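PDB 3KZX: HAD-superfamily hydrolase, subfamily IA, variant 1, which probably hydrolyses 2-phosphoglycolate to glycolate and phosphate, as a member of the HAD-like hydrolase superfamily. Local coordinates for residues A[64-67]-A[68-71]; A[46-49]-A[50-54]; A[87-90]-A[91-95]. One frame throughout, in Å; residues are numbered along the deposited sequence.

Contact 1: residues A[64-67]-A[68-71]; sequences SIPN and STIP
I65 and I70 meet across the turn that leads into helix 70-78. The tip of I70, CD1, lies 3.6 Å from I65 CB and equally close to the CG2 branch. Two bends in a row put it there: I70 CG1 sits beside the backbone N (chi1 -71°) and CD1 folds back (chi2 -65°). I65 CG2 also touches T69 CG2 at 3.9 Å, where the two side chains cross at about a right angle.

The turn is closed by an i to i+3 bond. T69 N donates to P66 O at 2.9 Å, with the donor well above the carbonyl plane. I70 N makes only weak bonds, to P66 O at 3.2 Å and to N67 O at 3.3 Å. N67 O also lies 3.5 Å from P71 CD. P71 has no N-H to give, which suits the N-terminal end of a helix.

The N67 side chain leads away, and its OD1 accepts from R45 NH1. R45 NH2 donates to I65 O, so one guanidinium group ties both residues to the start of helix 45-54. I70 also packs on I43 and L62, and P71 on I43. The turn thus joins the loop after helix 45-54 to the N-terminal end of helix 70-78.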
loop_
_atom_site.group_PDB
_atom_site.type_symbol
_atom_site.label_atom_id
_atom_site.label_comp_id
_atom_site.label_asym_id
_atom_site.label_seq_id
_atom_site.Cartn_x
_atom_site.Cartn_y
_atom_site.Cartn_z
ATOM N N SER A 64 -0.058 22.844 -17.069
ATOM C CA SER A 64 -1.357 23.154 -17.666
ATOM C C SER A 64 -2.230 21.902 -17.856
ATOM O O SER A 64 -3.361 21.986 -18.283
ATOM C CB SER A 64 -1.163 23.899 -18.992
ATOM O OG SER A 64 -0.357 23.170 -19.918
ATOM N N ILE A 65 -1.714 20.736 -17.511
ATOM C CA ILE A 65 -2.489 19.534 -17.705
ATOM C C ILE A 65 -3.357 19.269 -16.474
ATOM O O ILE A 65 -2.846 19.167 -15.351
ATOM C CB ILE A 65 -1.604 18.342 -18.037
ATOM C CG1 ILE A 65 -0.812 18.647 -19.328
ATOM C CG2 ILE A 65 -2.443 17.107 -18.278
ATOM C CD1 ILE A 65 0.062 17.532 -19.747
ATOM N N PRO A 66 -4.669 19.160 -16.681
ATOM C CA PRO A 66 -5.515 18.826 -15.547
ATOM C C PRO A 66 -5.025 17.595 -14.805
ATOM O O PRO A 66 -4.595 16.602 -15.413
ATOM C CB PRO A 66 -6.885 18.580 -16.189
ATOM C CG PRO A 66 -6.865 19.377 -17.438
ATOM C CD PRO A 66 -5.442 19.266 -17.928
ATOM N N ASN A 67 -5.085 17.663 -13.477
ATOM C CA ASN A 67 -4.636 16.550 -12.628
ATOM C C ASN A 67 -5.147 15.183 -13.044
ATOM O O ASN A 67 -4.418 14.218 -13.025
ATOM C CB ASN A 67 -5.050 16.819 -11.175
ATOM C CG ASN A 67 -3.989 17.551 -10.413
ATOM O OD1 ASN A 67 -3.982 18.795 -10.370
ATOM N ND2 ASN A 67 -3.077 16.789 -9.778
ATOM N N SER A 68 -6.404 15.117 -13.457
ATOM C CA SER A 68 -7.062 13.861 -13.809
ATOM C C SER A 68 -6.536 13.273 -15.111
ATOM O O SER A 68 -6.724 12.093 -15.389
ATOM C CB SER A 68 -8.565 14.106 -13.953
ATOM O OG SER A 68 -9.230 12.960 -14.440
ATOM N N THR A 69 -5.925 14.125 -15.927
ATOM C CA THR A 69 -5.374 13.718 -17.223
ATOM C C THR A 69 -3.909 13.349 -17.143
ATOM O O THR A 69 -3.412 12.666 -18.028
ATOM C CB THR A 69 -5.586 14.848 -18.251
ATOM O OG1 THR A 69 -6.987 15.055 -18.380
ATOM C CG2 THR A 69 -4.981 14.515 -19.616
ATOM N N ILE A 70 -3.232 13.798 -16.081
ATOM C CA ILE A 70 -1.795 13.578 -15.902
ATOM C C ILE A 70 -1.389 12.126 -16.128
ATOM O O ILE A 70 -0.449 11.875 -16.878
ATOM C CB ILE A 70 -1.281 14.093 -14.526
ATOM C CG1 ILE A 70 -1.283 15.617 -14.479
ATOM C CG2 ILE A 70 0.141 13.608 -14.249
ATOM C CD1 ILE A 70 -0.325 16.236 -15.458
ATOM N N PRO A 71 -2.091 11.162 -15.503
ATOM C CA PRO A 71 -1.655 9.772 -15.694
ATOM C C PRO A 71 -1.686 9.282 -17.142
ATOM O O PRO A 71 -0.685 8.718 -17.619
ATOM C CB PRO A 71 -2.626 8.972 -14.820
ATOM C CG PRO A 71 -3.159 9.977 -13.824
ATOM C CD PRO A 71 -3.227 11.257 -14.575
#

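Contact 2: residues A[46-49]-A[50-54]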
loop_
_atom_site.group_PDB
_atom_site.type_symbol
_atom_site.label_atom_id
_atom_site.label_comp_id
_atom_site.label_asym_id
_atom_site.label_seq_id
_atom_site.Cartn_x
_atom_site.Cartn_y
_atom_site.Cartn_z
ATOM N N THR A 46 5.628 18.106 -8.755
ATOM C CA THR A 46 7.023 18.301 -8.331
ATOM C C THR A 46 7.720 16.966 -8.250
ATOM O O THR A 46 8.823 16.809 -8.775
ATOM C CB THR A 46 7.129 19.033 -6.994
ATOM O OG1 THR A 46 6.419 20.264 -7.098
ATOM C CG2 THR A 46 8.598 19.349 -6.663
ATOM N N THR A 47 7.039 15.993 -7.641
ATOM C CA THR A 47 7.577 14.647 -7.545
ATOM C C THR A 47 7.782 14.013 -8.899
ATOM O O THR A 47 8.827 13.424 -9.142
ATOM C CB THR A 47 6.689 13.726 -6.707
ATOM O OG1 THR A 47 6.497 14.318 -5.422
ATOM C CG2 THR A 47 7.385 12.370 -6.532
ATOM N N PHE A 48 6.807 14.146 -9.800
ATOM C CA PHE A 48 6.982 13.528 -11.115
ATOM C C PHE A 48 7.992 14.274 -12.004
ATOM O O PHE A 48 8.653 13.648 -12.814
ATOM C CB PHE A 48 5.656 13.238 -11.820
ATOM C CG PHE A 48 5.557 11.829 -12.321
ATOM C CD1 PHE A 48 6.186 11.452 -13.485
ATOM C CD2 PHE A 48 4.843 10.879 -11.620
ATOM C CE1 PHE A 48 6.120 10.156 -13.932
ATOM C CE2 PHE A 48 4.776 9.582 -12.059
ATOM C CZ PHE A 48 5.426 9.218 -13.210
ATOM N N TYR A 49 8.119 15.588 -11.825
ATOM C CA TYR A 49 9.188 16.340 -12.485
ATOM C C TYR A 49 10.555 15.757 -12.124
ATOM O O TYR A 49 11.381 15.546 -13.007
ATOM C CB TYR A 49 9.147 17.833 -12.128
ATOM C CG TYR A 49 8.075 18.634 -12.853
ATOM C CD1 TYR A 49 7.905 18.533 -14.219
ATOM C CD2 TYR A 49 7.254 19.514 -12.159
ATOM C CE1 TYR A 49 6.935 19.285 -14.878
ATOM C CE2 TYR A 49 6.277 20.267 -12.802
ATOM C CZ TYR A 49 6.114 20.144 -14.166
ATOM O OH TYR A 49 5.150 20.906 -14.818
ATOM N N GLN A 50 10.777 15.481 -10.841
ATOM C CA GLN A 50 12.048 14.872 -10.383
ATOM C C GLN A 50 12.273 13.517 -11.044
ATOM O O GLN A 50 13.369 13.216 -11.477
ATOM C CB GLN A 50 12.061 14.686 -8.862
ATOM C CG GLN A 50 12.209 15.988 -8.067
ATOM C CD GLN A 50 11.756 15.862 -6.604
ATOM O OE1 GLN A 50 11.148 14.858 -6.196
ATOM N NE2 GLN A 50 12.051 16.894 -5.809
ATOM N N VAL A 51 11.218 12.706 -11.147
ATOM C CA VAL A 51 11.337 11.417 -11.814
ATOM C C VAL A 51 11.719 11.568 -13.284
ATOM O O VAL A 51 12.638 10.904 -13.766
ATOM C CB VAL A 51 10.021 10.598 -11.668
ATOM C CG1 VAL A 51 10.065 9.340 -12.503
ATOM C CG2 VAL A 51 9.756 10.260 -10.178
ATOM N N LEU A 52 11.040 12.479 -13.979
ATOM C CA LEU A 52 11.281 12.703 -15.399
ATOM C C LEU A 52 12.669 13.266 -15.592
ATOM O O LEU A 52 13.387 12.837 -16.496
ATOM C CB LEU A 52 10.233 13.646 -16.014
ATOM C CG LEU A 52 8.828 13.044 -16.130
ATOM C CD1 LEU A 52 7.795 14.122 -16.387
ATOM C CD2 LEU A 52 8.786 11.946 -17.214
ATOM N N ASP A 53 13.029 14.209 -14.722
ATOM C CA ASP A 53 14.425 14.710 -14.602
ATOM C C ASP A 53 15.479 13.592 -14.497
ATOM O O ASP A 53 16.410 13.540 -15.329
ATOM C CB ASP A 53 14.563 15.615 -13.375
ATOM C CG ASP A 53 14.665 17.054 -13.733
ATOM O OD1 ASP A 53 15.818 17.587 -13.678
ATOM O OD2 ASP A 53 13.613 17.635 -14.113
ATOM N N GLN A 54 15.339 12.736 -13.479
ATOM C CA GLN A 54 16.219 11.556 -13.274
ATOM C C GLN A 54 16.282 10.723 -14.555
ATOM O O GLN A 54 17.348 10.217 -14.931
ATOM C CB GLN A 54 15.739 10.628 -12.149
ATOM C CG GLN A 54 15.636 11.190 -10.715
ATOM C CD GLN A 54 14.769 10.303 -9.793
ATOM O OE1 GLN A 54 13.791 10.760 -9.176
ATOM N NE2 GLN A 54 15.124 9.018 -9.712
#
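Y49 O accepts from D53 N at 2.7 Å, the shortest of four backbone bonds here, with an N-H...O angle of 167°. L52 N to F48 O follows at 2.9 Å. Q50 N to T46 O and V51 N to T47 O are a little longer. All four link residue i to i+4, the regular pattern of an alpha-helix.

The D53 carboxylate hangs near the same carbonyl: OD2 is 3.3 Å from Y49 O. Both are acceptors, so this is closeness without a bond. The Y49 hydroxyl is held away from this helix, by D63 OD1 and L62 N in the loop that follows.

Q50 lies along the exposed side. Its chain is extended beyond CG, and CG passes 3.6 Å from T46 O. Its amide end reaches the methyl of T46, with NE2 4.3 Å from CG2.

On the buried side F48 leads the packing. L52 CG lies beside its own backbone N (chi1 -70°). This brings it close to F48 O and to the edge of the F48 ring, near its plane, 4.1 Å from CD1. V51 CG1 approaches F48 CE1 obliquely at 4.3 Å. The F48 ring also meets the Y89 ring of helix 82-95, with planes at about 40°. F48 packs on L74 and L52 on L78, both of helix 70-78. L88 of helix 82-95 covers V51, and T47 lies against Y89 and S92.

The arrangement is that of an amphipathic helix in a small helical bundle, consistent with the alpha-helical cap domain of subfamily I HAD phosphatases.

Contact 3: residues A[87-90]-A[91-95]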
loop_
_atom_site.group_PDB
_atom_site.type_symbol
_atom_site.label_atom_id
_atom_site.label_comp_id
_atom_site.label_asym_id
_atom_site.label_seq_id
_atom_site.Cartn_x
_atom_site.Cartn_y
_atom_site.Cartn_z
ATOM N N ILE A 87 8.210 2.792 -10.791
ATOM C CA ILE A 87 9.195 2.372 -9.813
ATOM C C ILE A 87 9.902 3.560 -9.143
ATOM O O ILE A 87 10.009 3.609 -7.923
ATOM C CB ILE A 87 10.253 1.422 -10.439
ATOM C CG1 ILE A 87 9.618 0.064 -10.806
ATOM C CG2 ILE A 87 11.432 1.205 -9.455
ATOM C CD1 ILE A 87 10.313 -0.700 -11.863
ATOM N N LEU A 88 10.440 4.467 -9.942
ATOM C CA LEU A 88 11.095 5.666 -9.422
ATOM C C LEU A 88 10.140 6.486 -8.592
ATOM O O LEU A 88 10.513 6.976 -7.513
ATOM C CB LEU A 88 11.670 6.541 -10.562
ATOM C CG LEU A 88 13.102 6.226 -10.951
ATOM C CD1 LEU A 88 13.322 4.727 -11.193
ATOM C CD2 LEU A 88 13.568 7.071 -12.154
ATOM N N TYR A 89 8.891 6.579 -9.071
ATOM C CA TYR A 89 7.868 7.362 -8.434
ATOM C C TYR A 89 7.545 6.814 -7.037
ATOM O O TYR A 89 7.525 7.589 -6.080
ATOM C CB TYR A 89 6.608 7.392 -9.314
ATOM C CG TYR A 89 5.426 8.148 -8.774
ATOM C CD1 TYR A 89 5.499 9.504 -8.499
ATOM C CD2 TYR A 89 4.217 7.524 -8.595
ATOM C CE1 TYR A 89 4.392 10.213 -8.044
ATOM C CE2 TYR A 89 3.111 8.223 -8.146
ATOM C CZ TYR A 89 3.208 9.567 -7.858
ATOM O OH TYR A 89 2.111 10.251 -7.417
ATOM N N GLU A 90 7.246 5.519 -6.923
ATOM C CA GLU A 90 7.016 4.927 -5.595
ATOM C C GLU A 90 8.226 5.070 -4.680
ATOM O O GLU A 90 8.069 5.314 -3.469
ATOM C CB GLU A 90 6.698 3.432 -5.671
ATOM C CG GLU A 90 6.097 2.882 -4.354
ATOM C CD GLU A 90 5.310 1.576 -4.544
ATOM O OE1 GLU A 90 5.456 0.955 -5.610
ATOM O OE2 GLU A 90 4.556 1.186 -3.622
ATOM N N ASN A 91 9.420 4.842 -5.227
ATOM C CA ASN A 91 10.667 5.012 -4.450
ATOM C C ASN A 91 10.767 6.416 -3.832
ATOM O O ASN A 91 11.127 6.562 -2.664
ATOM C CB ASN A 91 11.908 4.729 -5.295
ATOM C CG ASN A 91 12.129 3.238 -5.592
ATOM O OD1 ASN A 91 13.003 2.899 -6.396
ATOM N ND2 ASN A 91 11.348 2.361 -4.982
ATOM N N SER A 92 10.370 7.418 -4.604
ATOM C CA SER A 92 10.474 8.822 -4.211
ATOM C C SER A 92 9.455 9.158 -3.122
ATOM O O SER A 92 9.779 9.843 -2.149
ATOM C CB SER A 92 10.252 9.735 -5.436
ATOM O OG SER A 92 10.010 11.080 -5.054
ATOM N N LEU A 93 8.237 8.679 -3.318
ATOM C CA LEU A 93 7.146 8.858 -2.346
ATOM C C LEU A 93 7.489 8.228 -1.008
ATOM O O LEU A 93 7.180 8.807 0.028
ATOM C CB LEU A 93 5.852 8.234 -2.851
ATOM C CG LEU A 93 5.140 8.851 -4.077
ATOM C CD1 LEU A 93 3.849 8.058 -4.414
ATOM C CD2 LEU A 93 4.851 10.343 -3.848
ATOM N N GLU A 94 8.103 7.047 -1.030
ATOM C CA GLU A 94 8.525 6.388 0.210
ATOM C C GLU A 94 9.538 7.211 1.042
ATOM O O GLU A 94 9.523 7.165 2.269
ATOM C CB GLU A 94 9.136 5.012 -0.077
ATOM C CG GLU A 94 8.120 3.980 -0.619
ATOM C CD GLU A 94 8.777 2.658 -0.971
ATOM O OE1 GLU A 94 10.023 2.609 -1.048
ATOM O OE2 GLU A 94 8.043 1.648 -1.145
ATOM N N LYS A 95 10.428 7.910 0.368
ATOM C CA LYS A 95 11.444 8.712 1.038
ATOM C C LYS A 95 11.062 10.174 1.299
ATOM O O LYS A 95 11.839 10.909 1.932
ATOM C CB LYS A 95 12.725 8.691 0.202
ATOM C CG LYS A 95 13.432 7.352 0.186
ATOM C CD LYS A 95 14.522 7.384 -0.892
ATOM C CE LYS A 95 15.451 6.179 -0.792
ATOM N NZ LYS A 95 16.775 6.481 -1.454
HETATM O O HOH W 1 5.386 1.519 -1.032
#
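L93 packs on the Y89 ring one turn on along helix 82-95, an alpha-helix of the helical cap expected for this HAD subfamily. The apolar contact is a CH-pi interaction. L93 CD1 sits over one face of the Y89 ring, 4.0 Å from its centroid and offset toward the rim. Y89 CG is anti to the backbone N (chi1 179°), which sends the ring outward with a lean toward the next turn, where L93 CD1 meets it. The Y89 hydroxyl bonds to T39 O in a loop, fixing the far end of the ring. N91 and I87 lie side by side and point the same way, with N91 OD1 3.8 Å from I87 CG2.

Backbone bonds run from N91 N to I87 O, S92 N to L88 O, L93 N to Y89 O and E94 N to E90 O. S92 N also makes a weak second bond to Y89 O.

The charged pair is E90 and E94. Their OE2 atoms are 4.3 Å apart and the carboxylate planes are turned 57° from each other. Such like charges would probably repel, but a water lies between them. E90 OE2 also takes a weak hydrogen bond from N34 ND2. The water donates one hydrogen to E90 OE2 and the other to E94 OE2, each at 2.7 Å.

In the fold
All three contacts are local. Contacts 2 and 3 each lie within one helix, whereas contact 1 is a turn leading into a third. Contact 1 is at the surface, its centre about 23 Å from the centre of the chain. Contact 2 is partly buried at about 21 Å, and contact 3 likewise at about 12 Å. Contacts 2 and 3 touch directly: F48 CD2 is 3.5 Å from Y89 CD1, and V51 packs on L88. Contact 1 touches neither. Its turn rests on one good i to i+3 bond and two weak ones, where the other two have regular i to i+4 bonds. Aromatic packing marks contacts 2 and 3, and contact 3 adds a water-bridged acidic pair.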